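Local coordinates for glutathione S-transferase family protein (Populus trichocarpa, PDB 5F06) that probably catalyses the transfer of glutathione to electrophilic substrates with release of a halide, as a Phi-class glutathione transferase that works in detoxification, at residues A55-D59 and D60-F64; T18-E22 and K23-F27; T80-D83 and L84-E88; P109-A112 and P113-Q117. All blocks are in the same frame, centred on the assembly; numbering follows the deposited sequence.

Contact 1. Residues A55-D59 and D60-F64; sequences ALEED and DLTLF
Leu56 pairs with Leu63 and Glu58 with Leu61 in a tight beta hairpin, the last two strands of the thioredoxin-like domain of this transferase. Four backbone hydrogen bonds hold the strands. Leu63 N reaches Leu56 O at 2.8 Å, and Leu56 N bonds back to Leu63 O. Glu58 N gives to Leu61 O, and Leu61 N closes a type II' turn on Glu58 O. Asp59 and Asp60 form the bend.

The apolar contacts lie on one face. Leu56 and Leu63 run side by side, with Leu56 CD2 4.1 Å from Leu63 CD1. Leu56 CG, anti to the backbone N (chi1 -177°), and Leu63 CG, anti to the carbonyl carbon (chi1 -53°), bring the branches together. Helix 66-76 covers them through Ile69. Leu61 and Leu63 also pack on Ala94 and Val98 of the second subunit.

On this leucine face, the Glu58 carboxylate goes to Tyr72 and Lys76, while Glu58 OE1 passes 3.9 Å from Leu61 CD2. On the other, Glu57 lies alongside Thr62 and its OE1 bonds to Tyr5. A water donates to Glu57 OE2 and, at 2.6 Å, to Thr62 OG1; a second water accepts from Thr62 OG1 at 3.0 Å.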
loop_
_atom_site.group_PDB
_atom_site.type_symbol
_atom_site.label_atom_id
_atom_site.label_comp_id
_atom_site.label_asym_id
_atom_site.label_seq_id
_atom_site.Cartn_x
_atom_site.Cartn_y
_atom_site.Cartn_z
ATOM N N ALA A 55 12.967 2.908 10.326
ATOM C CA ALA A 55 13.901 2.368 9.357
ATOM C C ALA A 55 14.514 1.101 9.935
ATOM O O ALA A 55 14.507 0.899 11.154
ATOM C CB ALA A 55 14.977 3.375 9.018
ATOM N N LEU A 56 15.038 0.254 9.058
ATOM C CA LEU A 56 15.710 -0.973 9.463
ATOM C C LEU A 56 17.100 -1.046 8.848
ATOM O O LEU A 56 17.254 -0.873 7.642
ATOM C CB LEU A 56 14.901 -2.201 9.044
ATOM C CG LEU A 56 15.465 -3.558 9.483
ATOM C CD1 LEU A 56 15.141 -3.829 10.936
ATOM C CD2 LEU A 56 14.934 -4.676 8.610
ATOM N N GLU A 57 18.105 -1.283 9.686
ATOM C CA GLU A 57 19.441 -1.635 9.213
ATOM C C GLU A 57 19.708 -3.094 9.552
ATOM O O GLU A 57 19.643 -3.496 10.714
ATOM C CB GLU A 57 20.525 -0.738 9.832
ATOM C CG GLU A 57 20.645 0.646 9.195
ATOM C CD GLU A 57 21.798 1.460 9.766
ATOM O OE1 GLU A 57 22.206 1.178 10.917
ATOM O OE2 GLU A 57 22.301 2.373 9.064
ATOM N N GLU A 58 19.981 -3.883 8.520
ATOM C CA GLU A 58 20.402 -5.265 8.690
ATOM C C GLU A 58 21.692 -5.451 7.916
ATOM O O GLU A 58 21.673 -5.642 6.698
ATOM C CB GLU A 58 19.329 -6.233 8.195
ATOM C CG GLU A 58 19.653 -7.691 8.463
ATOM C CD GLU A 58 18.881 -8.637 7.568
ATOM O OE1 GLU A 58 18.726 -8.332 6.368
ATOM O OE2 GLU A 58 18.433 -9.696 8.062
ATOM N N ASP A 59 22.811 -5.378 8.633
ATOM C CA ASP A 59 24.128 -5.361 8.016
ATOM C C ASP A 59 24.192 -4.242 6.968
ATOM O O ASP A 59 23.991 -3.075 7.306
ATOM C CB ASP A 59 24.445 -6.730 7.416
ATOM C CG ASP A 59 24.357 -7.844 8.446
ATOM O OD1 ASP A 59 24.933 -7.690 9.547
ATOM O OD2 ASP A 59 23.697 -8.864 8.164
ATOM N N ASP A 60 24.451 -4.585 5.708
ATOM C CA ASP A 60 24.583 -3.571 4.659
ATOM C C ASP A 60 23.250 -3.215 3.991
ATOM O O ASP A 60 23.204 -2.377 3.086
ATOM C CB ASP A 60 25.584 -4.044 3.600
ATOM C CG ASP A 60 26.991 -4.192 4.153
ATOM O OD1 ASP A 60 27.259 -3.659 5.251
ATOM O OD2 ASP A 60 27.832 -4.835 3.488
ATOM N N LEU A 61 22.170 -3.848 4.439
ATOM C CA LEU A 61 20.835 -3.540 3.932
ATOM C C LEU A 61 20.150 -2.491 4.795
ATOM O O LEU A 61 20.205 -2.557 6.025
ATOM C CB LEU A 61 19.976 -4.803 3.879
ATOM C CG LEU A 61 18.568 -4.638 3.299
ATOM C CD1 LEU A 61 18.631 -4.233 1.831
ATOM C CD2 LEU A 61 17.764 -5.923 3.463
ATOM N N THR A 62 19.503 -1.529 4.140
ATOM C CA THR A 62 18.714 -0.510 4.819
ATOM C C THR A 62 17.325 -0.405 4.189
ATOM O O THR A 62 17.199 -0.257 2.970
ATOM C CB THR A 62 19.398 0.868 4.772
ATOM O OG1 THR A 62 20.748 0.748 5.237
ATOM C CG2 THR A 62 18.639 1.885 5.650
ATOM N N LEU A 63 16.295 -0.484 5.031
ATOM C CA LEU A 63 14.903 -0.423 4.583
ATOM C C LEU A 63 14.103 0.652 5.308
ATOM O O LEU A 63 14.429 1.047 6.431
ATOM C CB LEU A 63 14.207 -1.771 4.795
ATOM C CG LEU A 63 14.864 -3.022 4.219
ATOM C CD1 LEU A 63 14.034 -4.241 4.594
ATOM C CD2 LEU A 63 15.021 -2.921 2.717
ATOM N N PHE A 64 13.039 1.114 4.661
ATOM C CA PHE A 64 12.050 1.935 5.328
ATOM C C PHE A 64 10.670 1.567 4.768
ATOM O O PHE A 64 10.573 0.689 3.908
ATOM C CB PHE A 64 12.375 3.436 5.182
ATOM C CG PHE A 64 12.384 3.944 3.763
ATOM C CD1 PHE A 64 13.539 3.909 3.002
ATOM C CD2 PHE A 64 11.242 4.493 3.204
ATOM C CE1 PHE A 64 13.547 4.393 1.700
ATOM C CE2 PHE A 64 11.246 4.980 1.912
ATOM C CZ PHE A 64 12.398 4.927 1.160
HETATM O O HOH W 1 22.169 2.703 6.238
HETATM O O HOH W 2 26.230 -1.153 6.892
HETATM O O HOH W 3 22.512 -0.920 7.023
#

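Contact 2. Residues T18-E22 and K23-F27; sequences TCLHE and KNLDF
Leu20 O receives Leu25 N in a nearly straight bond of 3.0 Å, and Asn24 N turns back to His21 O, closing the helix with Asn24 at positive phi. Lys23 N still makes a helical bond to Cys19 O at 3.1 Å.

Beyond this end the chain folds back over the last turn. Leu20 carries most of the side-chain contact. Its CD1 sits over one face of the Phe27 ring, 3.9 Å from the centroid, in a CH-pi contact. Leu20 CD2 meets Leu25 CD1 at 4.0 Å, the two chains crossing at about a right angle. The edge of the Phe27 ring points toward the face of His21 in an offset edge-to-face pair with planes at 65°; Phe27 CE1 comes within 3.7 Å of His21 CE1. The Phe27 ring gets there with CG between the backbone N and the carbonyl carbon (chi1 66°). Were Phe27 an alanine, Leu20 CD1 would probably lose its ring face and His21 its aromatic partner. Water 4 donates to Leu25 O and lies 3.2 Å from His21 ND1.

Leu20 and Leu25 also pack on Ile73 and Leu2. The ending is a Schellman motif, here closing helix 11-22 before strand 28-31 in the thioredoxin-like domain.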
loop_
_atom_site.group_PDB
_atom_site.type_symbol
_atom_site.label_atom_id
_atom_site.label_comp_id
_atom_site.label_asym_id
_atom_site.label_seq_id
_atom_site.Cartn_x
_atom_site.Cartn_y
_atom_site.Cartn_z
ATOM N N THR A 18 5.513 -5.791 16.505
ATOM C CA THR A 18 4.640 -6.939 16.703
ATOM C C THR A 18 4.996 -8.047 15.711
ATOM O O THR A 18 4.949 -9.232 16.055
ATOM C CB THR A 18 3.144 -6.558 16.578
ATOM O OG1 THR A 18 2.330 -7.706 16.852
ATOM C CG2 THR A 18 2.821 -6.021 15.198
ATOM N N CYS A 19 5.379 -7.669 14.493
ATOM C CA CYS A 19 5.819 -8.648 13.503
ATOM C C CYS A 19 7.081 -9.372 13.977
ATOM O O CYS A 19 7.170 -10.599 13.892
ATOM C CB CYS A 19 6.076 -7.982 12.148
ATOM S SG CYS A 19 6.662 -9.130 10.856
ATOM N N LEU A 20 8.051 -8.614 14.482
ATOM C CA LEU A 20 9.276 -9.199 15.023
ATOM C C LEU A 20 8.972 -10.224 16.124
ATOM O O LEU A 20 9.590 -11.289 16.166
ATOM C CB LEU A 20 10.202 -8.102 15.557
ATOM C CG LEU A 20 10.881 -7.238 14.489
ATOM C CD1 LEU A 20 11.389 -5.921 15.068
ATOM C CD2 LEU A 20 12.026 -8.003 13.845
ATOM N N HIS A 21 8.019 -9.918 17.001
ATOM C CA HIS A 21 7.669 -10.831 18.090
ATOM C C HIS A 21 6.920 -12.062 17.596
ATOM O O HIS A 21 7.146 -13.168 18.099
ATOM C CB HIS A 21 6.831 -10.112 19.152
ATOM C CG HIS A 21 7.590 -9.071 19.909
ATOM N ND1 HIS A 21 8.828 -9.314 20.465
ATOM C CD2 HIS A 21 7.286 -7.787 20.211
ATOM C CE1 HIS A 21 9.255 -8.222 21.074
ATOM N NE2 HIS A 21 8.338 -7.281 20.935
ATOM N N GLU A 22 6.016 -11.876 16.636
ATOM C CA GLU A 22 5.321 -13.005 16.027
ATOM C C GLU A 22 6.331 -14.007 15.478
ATOM O O GLU A 22 6.116 -15.217 15.539
ATOM C CB GLU A 22 4.387 -12.538 14.908
ATOM C CG GLU A 22 3.156 -11.778 15.383
ATOM C CD GLU A 22 2.106 -12.672 16.027
ATOM O OE1 GLU A 22 2.287 -13.906 16.051
ATOM O OE2 GLU A 22 1.089 -12.131 16.508
ATOM N N LYS A 23 7.441 -13.494 14.952
ATOM C CA LYS A 23 8.453 -14.336 14.322
ATOM C C LYS A 23 9.503 -14.823 15.326
ATOM O O LYS A 23 10.436 -15.538 14.956
ATOM C CB LYS A 23 9.129 -13.575 13.178
ATOM C CG LYS A 23 8.170 -13.136 12.060
ATOM C CD LYS A 23 7.482 -14.307 11.377
ATOM C CE LYS A 23 8.458 -15.174 10.590
ATOM N NZ LYS A 23 7.799 -16.374 10.010
ATOM N N ASN A 24 9.337 -14.447 16.593
ATOM C CA ASN A 24 10.274 -14.826 17.656
ATOM C C ASN A 24 11.708 -14.395 17.355
ATOM O O ASN A 24 12.647 -15.147 17.608
ATOM C CB ASN A 24 10.252 -16.340 17.887
ATOM C CG ASN A 24 8.901 -16.849 18.344
ATOM O OD1 ASN A 24 8.109 -16.110 18.931
ATOM N ND2 ASN A 24 8.637 -18.128 18.095
ATOM N N LEU A 25 11.877 -13.187 16.830
ATOM C CA LEU A 25 13.196 -12.720 16.405
ATOM C C LEU A 25 13.896 -11.848 17.443
ATOM O O LEU A 25 13.258 -11.063 18.153
ATOM C CB LEU A 25 13.078 -11.940 15.096
ATOM C CG LEU A 25 12.675 -12.755 13.865
ATOM C CD1 LEU A 25 12.400 -11.833 12.695
ATOM C CD2 LEU A 25 13.756 -13.768 13.507
ATOM N N ASP A 26 15.216 -11.996 17.519
ATOM C CA ASP A 26 16.059 -11.052 18.241
ATOM C C ASP A 26 16.140 -9.784 17.418
ATOM O O ASP A 26 16.088 -9.839 16.189
ATOM C CB ASP A 26 17.478 -11.603 18.470
ATOM C CG ASP A 26 17.515 -12.820 19.377
ATOM O OD1 ASP A 26 16.517 -13.109 20.067
ATOM O OD2 ASP A 26 18.571 -13.485 19.408
ATOM N N PHE A 27 16.286 -8.644 18.085
ATOM C CA PHE A 27 16.436 -7.372 17.391
ATOM C C PHE A 27 16.867 -6.303 18.380
ATOM O O PHE A 27 16.800 -6.506 19.589
ATOM C CB PHE A 27 15.129 -6.955 16.709
ATOM C CG PHE A 27 14.020 -6.645 17.673
ATOM C CD1 PHE A 27 13.171 -7.646 18.120
ATOM C CD2 PHE A 27 13.824 -5.352 18.134
ATOM C CE1 PHE A 27 12.155 -7.365 19.013
ATOM C CE2 PHE A 27 12.811 -5.064 19.024
ATOM C CZ PHE A 27 11.975 -6.070 19.467
HETATM O O HOH W 4 11.006 -11.539 19.653
#

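Contact 3. Residues T80-D83 and L84-E88; sequences TGYD and LIRHE
Asp83 reaches across to Arg86 and His87 and ties the turn together. Asp83 CB lies 3.7 Å from Arg86 NH1. From there CG stands anti to the backbone N (chi1 -176°), which carries the carboxylate over the residues that follow. OD1 gathers several donors. His87 N bonds to Asp83 OD1 at 3.2 Å on the syn lone pair, and Arg86 N and His87 ND1 add weak bonds. Water 5 donates to OD1 as well and accepts from Ile85 N.

Asp83 OD2 lies over the centre of the Arg86 guanidinium, 3.6 Å above its plane, and the two flat groups are stacked 15° apart. This is a long salt bridge, through charge alone, with no N-H aimed at the oxygen. Asp83 OD2 and Glu88 OE2 are 4.5 Å apart; water 6 donates to both and probably eases the meeting of these like charges. The directed bond from arginine goes instead from Arg86 NH1 to Asp83 O at 2.9 Å.

Arg86 also makes a salt bridge with Glu92 and a cation-pi contact with Phe161. With an alanine here, Asp83 O would probably lose the NH1 donor and the carboxylate the positive charge beside it.

Nearby, Tyr82 CD2 packs on Leu84 CD2 at 3.7 Å, and Tyr82 OH bonds to Tyr162 O. Asp83 is the centre of an inverse gamma turn, in the linker between helix 66-76 and helix 90-120.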
loop_
_atom_site.group_PDB
_atom_site.type_symbol
_atom_site.label_atom_id
_atom_site.label_comp_id
_atom_site.label_asym_id
_atom_site.label_seq_id
_atom_site.Cartn_x
_atom_site.Cartn_y
_atom_site.Cartn_z
ATOM N N THR A 80 9.973 -20.029 10.703
ATOM C CA THR A 80 10.330 -19.683 12.075
ATOM C C THR A 80 9.249 -18.793 12.679
ATOM O O THR A 80 8.811 -17.826 12.064
ATOM C CB THR A 80 11.704 -18.987 12.129
ATOM O OG1 THR A 80 12.716 -19.938 11.774
ATOM C CG2 THR A 80 12.001 -18.434 13.526
ATOM N N GLY A 81 8.814 -19.135 13.885
ATOM C CA GLY A 81 7.757 -18.399 14.542
ATOM C C GLY A 81 6.452 -18.573 13.790
ATOM O O GLY A 81 6.224 -19.604 13.155
ATOM N N TYR A 82 5.590 -17.565 13.850
ATOM C CA TYR A 82 4.274 -17.696 13.243
ATOM C C TYR A 82 4.305 -17.542 11.721
ATOM O O TYR A 82 5.072 -16.757 11.172
ATOM C CB TYR A 82 3.293 -16.679 13.828
ATOM C CG TYR A 82 1.902 -16.927 13.315
ATOM C CD1 TYR A 82 1.083 -17.873 13.911
ATOM C CD2 TYR A 82 1.424 -16.251 12.201
ATOM C CE1 TYR A 82 -0.184 -18.124 13.428
ATOM C CE2 TYR A 82 0.162 -16.497 11.710
ATOM C CZ TYR A 82 -0.638 -17.434 12.325
ATOM O OH TYR A 82 -1.900 -17.680 11.835
ATOM N N ASP A 83 3.432 -18.298 11.062
ATOM C CA ASP A 83 3.318 -18.314 9.606
ATOM C C ASP A 83 2.474 -17.139 9.098
ATOM O O ASP A 83 1.286 -17.298 8.805
ATOM C CB ASP A 83 2.706 -19.649 9.169
ATOM C CG ASP A 83 2.635 -19.806 7.665
ATOM O OD1 ASP A 83 3.255 -19.001 6.938
ATOM O OD2 ASP A 83 1.961 -20.756 7.217
ATOM N N LEU A 84 3.098 -15.967 8.986
ATOM C CA LEU A 84 2.369 -14.725 8.716
ATOM C C LEU A 84 1.923 -14.553 7.260
ATOM O O LEU A 84 0.889 -13.931 7.011
ATOM C CB LEU A 84 3.220 -13.512 9.111
ATOM C CG LEU A 84 3.349 -13.194 10.602
ATOM C CD1 LEU A 84 4.382 -12.102 10.828
ATOM C CD2 LEU A 84 2.000 -12.771 11.181
ATOM N N ILE A 85 2.698 -15.076 6.306
ATOM C CA ILE A 85 2.367 -14.893 4.890
ATOM C C ILE A 85 2.082 -16.213 4.166
ATOM O O ILE A 85 1.925 -16.237 2.946
ATOM C CB ILE A 85 3.485 -14.126 4.147
ATOM C CG1 ILE A 85 4.823 -14.871 4.223
ATOM C CG2 ILE A 85 3.613 -12.714 4.727
ATOM C CD1 ILE A 85 5.891 -14.300 3.300
ATOM N N ARG A 86 1.997 -17.299 4.934
ATOM C CA ARG A 86 1.465 -18.578 4.452
ATOM C C ARG A 86 2.359 -19.215 3.382
ATOM O O ARG A 86 1.945 -19.427 2.242
ATOM C CB ARG A 86 0.040 -18.381 3.922
ATOM C CG ARG A 86 -0.833 -17.471 4.794
ATOM C CD ARG A 86 -0.807 -17.867 6.270
ATOM N NE ARG A 86 -1.460 -19.144 6.520
ATOM C CZ ARG A 86 -1.516 -19.732 7.711
ATOM N NH1 ARG A 86 -0.951 -19.161 8.769
ATOM N NH2 ARG A 86 -2.139 -20.891 7.849
ATOM N N HIS A 87 3.582 -19.554 3.781
ATOM C CA HIS A 87 4.616 -20.001 2.846
ATOM C C HIS A 87 4.442 -21.426 2.305
ATOM O O HIS A 87 5.255 -21.873 1.493
ATOM C CB HIS A 87 5.991 -19.894 3.515
ATOM C CG HIS A 87 6.199 -20.870 4.630
ATOM N ND1 HIS A 87 5.757 -20.639 5.914
ATOM C CD2 HIS A 87 6.806 -22.080 4.654
ATOM C CE1 HIS A 87 6.078 -21.665 6.681
ATOM N NE2 HIS A 87 6.715 -22.554 5.941
ATOM N N GLU A 88 3.411 -22.143 2.744
ATOM C CA GLU A 88 3.192 -23.512 2.265
ATOM C C GLU A 88 1.769 -23.724 1.752
ATOM O O GLU A 88 1.316 -24.859 1.588
ATOM C CB GLU A 88 3.526 -24.524 3.370
ATOM C CG GLU A 88 2.983 -24.185 4.750
ATOM C CD GLU A 88 3.470 -25.151 5.827
ATOM O OE1 GLU A 88 4.373 -25.970 5.541
ATOM O OE2 GLU A 88 2.951 -25.087 6.961
HETATM O O HOH W 5 5.061 -17.368 6.508
HETATM O O HOH W 6 1.610 -22.922 8.783
#

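Contact 4. Residues P109-A112 and P113-Q117; sequences PAIA and PIVFQ
Within the long helix 90-120 of the all-helical C-terminal domain, Pro113 meets the turn before it and marks a kink. Its ring has no N-H to offer, so it cannot make the usual bond to Pro109 O. Instead its CD and CG press against that oxygen, with Pro113 CD 3.2 Å and Pro113 CG 3.3 Å from Pro109 O. The ring packs against Pro109, Ala110, Ile111 and Ala112 of the turn before. The fit is tight beside the chain: Ala112 CB is only 3.4 Å from Pro113 CD.

The disturbance spreads to the next carbonyl. Ala110 O is buried and finds no polar partner in the model. Carbon atoms lie against it: Ile114 CG1 and Ile114 CD1 are both 3.6 Å from Ala110 O. Ile114 CG1 stands anti to its carbonyl carbon (chi1 -60°), beside the backbone N, and this turns the branch back toward that oxygen.

This is the classic proline kink of an alpha helix, and the regular pattern returns just after it. Val115 N bonds to Ile111 O at 3.2 Å, and Phe116 N bonds to Ala112 O at 2.9 Å.

Side-chain contact is looser. Ile111 CG1 and Val115 CG2 stand 4.4 Å apart on the side where Tyr172 of helix 170-176 packs on both residues. Pro113 and Ile114 lean on Asn136 of helix 130-153.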
loop_
_atom_site.group_PDB
_atom_site.type_symbol
_atom_site.label_atom_id
_atom_site.label_comp_id
_atom_site.label_asym_id
_atom_site.label_seq_id
_atom_site.Cartn_x
_atom_site.Cartn_y
_atom_site.Cartn_z
ATOM N N PRO A 109 -5.966 4.754 4.907
ATOM C CA PRO A 109 -6.254 6.148 4.543
ATOM C C PRO A 109 -7.460 6.724 5.288
ATOM O O PRO A 109 -7.596 7.943 5.361
ATOM C CB PRO A 109 -6.528 6.073 3.037
ATOM C CG PRO A 109 -5.889 4.816 2.582
ATOM C CD PRO A 109 -6.013 3.867 3.733
ATOM N N ALA A 110 -8.313 5.855 5.826
ATOM C CA ALA A 110 -9.492 6.285 6.569
ATOM C C ALA A 110 -9.215 6.394 8.073
ATOM O O ALA A 110 -9.719 7.302 8.728
ATOM C CB ALA A 110 -10.654 5.324 6.311
ATOM N N ILE A 111 -8.413 5.485 8.621
ATOM C CA ILE A 111 -8.164 5.495 10.066
ATOM C C ILE A 111 -7.025 6.444 10.452
ATOM O O ILE A 111 -7.039 7.027 11.539
ATOM C CB ILE A 111 -7.853 4.075 10.602
ATOM C CG1 ILE A 111 -7.874 4.077 12.130
ATOM C CG2 ILE A 111 -6.526 3.552 10.063
ATOM C CD1 ILE A 111 -7.975 2.702 12.743
ATOM N N ALA A 112 -6.050 6.620 9.566
ATOM C CA ALA A 112 -4.896 7.454 9.893
ATOM C C ALA A 112 -5.303 8.892 10.265
ATOM O O ALA A 112 -4.827 9.422 11.270
ATOM C CB ALA A 112 -3.895 7.461 8.738
ATOM N N PRO A 113 -6.183 9.529 9.471
ATOM C CA PRO A 113 -6.544 10.912 9.808
ATOM C C PRO A 113 -7.270 11.035 11.148
ATOM O O PRO A 113 -7.135 12.052 11.829
ATOM C CB PRO A 113 -7.468 11.332 8.656
ATOM C CG PRO A 113 -7.204 10.369 7.564
ATOM C CD PRO A 113 -6.847 9.084 8.236
ATOM N N ILE A 114 -8.037 10.017 11.519
ATOM C CA ILE A 114 -8.740 10.033 12.797
ATOM C C ILE A 114 -7.724 10.111 13.931
ATOM O O ILE A 114 -7.818 10.966 14.812
ATOM C CB ILE A 114 -9.626 8.778 12.974
ATOM C CG1 ILE A 114 -10.677 8.717 11.864
ATOM C CG2 ILE A 114 -10.285 8.779 14.345
ATOM C CD1 ILE A 114 -11.484 7.419 11.832
ATOM N N VAL A 115 -6.740 9.219 13.890
ATOM C CA VAL A 115 -5.744 9.135 14.946
ATOM C C VAL A 115 -4.854 10.373 14.931
ATOM O O VAL A 115 -4.441 10.859 15.987
ATOM C CB VAL A 115 -4.893 7.855 14.802
ATOM C CG1 VAL A 115 -3.703 7.863 15.753
ATOM C CG2 VAL A 115 -5.759 6.628 15.055
ATOM N N PHE A 116 -4.563 10.878 13.735
ATOM C CA PHE A 116 -3.747 12.077 13.601
ATOM C C PHE A 116 -4.402 13.243 14.331
ATOM O O PHE A 116 -3.758 13.954 15.100
ATOM C CB PHE A 116 -3.537 12.443 12.132
ATOM C CG PHE A 116 -2.719 13.689 11.935
ATOM C CD1 PHE A 116 -1.340 13.617 11.826
ATOM C CD2 PHE A 116 -3.328 14.932 11.872
ATOM C CE1 PHE A 116 -0.584 14.764 11.651
ATOM C CE2 PHE A 116 -2.580 16.079 11.698
ATOM C CZ PHE A 116 -1.207 15.996 11.587
ATOM N N GLN A 117 -5.689 13.437 14.082
ATOM C CA GLN A 117 -6.412 14.555 14.675
ATOM C C GLN A 117 -6.467 14.452 16.202
ATOM O O GLN A 117 -6.270 15.446 16.906
ATOM C CB GLN A 117 -7.826 14.635 14.092
ATOM C CG GLN A 117 -7.876 15.165 12.659
ATOM C CD GLN A 117 -7.249 16.540 12.517
ATOM O OE1 GLN A 117 -7.387 17.392 13.396
ATOM N NE2 GLN A 117 -6.544 16.761 11.409
#

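Along the chain the order is contact 2, contact 1, contact 3, contact 4. Contacts 1 and 2 belong to the N-terminal thioredoxin-like domain, their centres about 16 Å apart. One is the hairpin at the sheet edge, the other the end of helix 11-22. Contact 3, in the linker to helix 90-120, is tied directly to contact 2: Glu22 O meets Tyr82 N at 2.9 Å, and Lys23 NZ reaches Tyr82 O. Contact 4 stands apart in helix 90-120, about 26 Å from contact 2 between centres, across the chain's centre. Glutathione is bound by the N-terminal domain; the side chains of Phe64 in contact 1 and Phe116 in contact 4 lie about 6 and 7 Å from it.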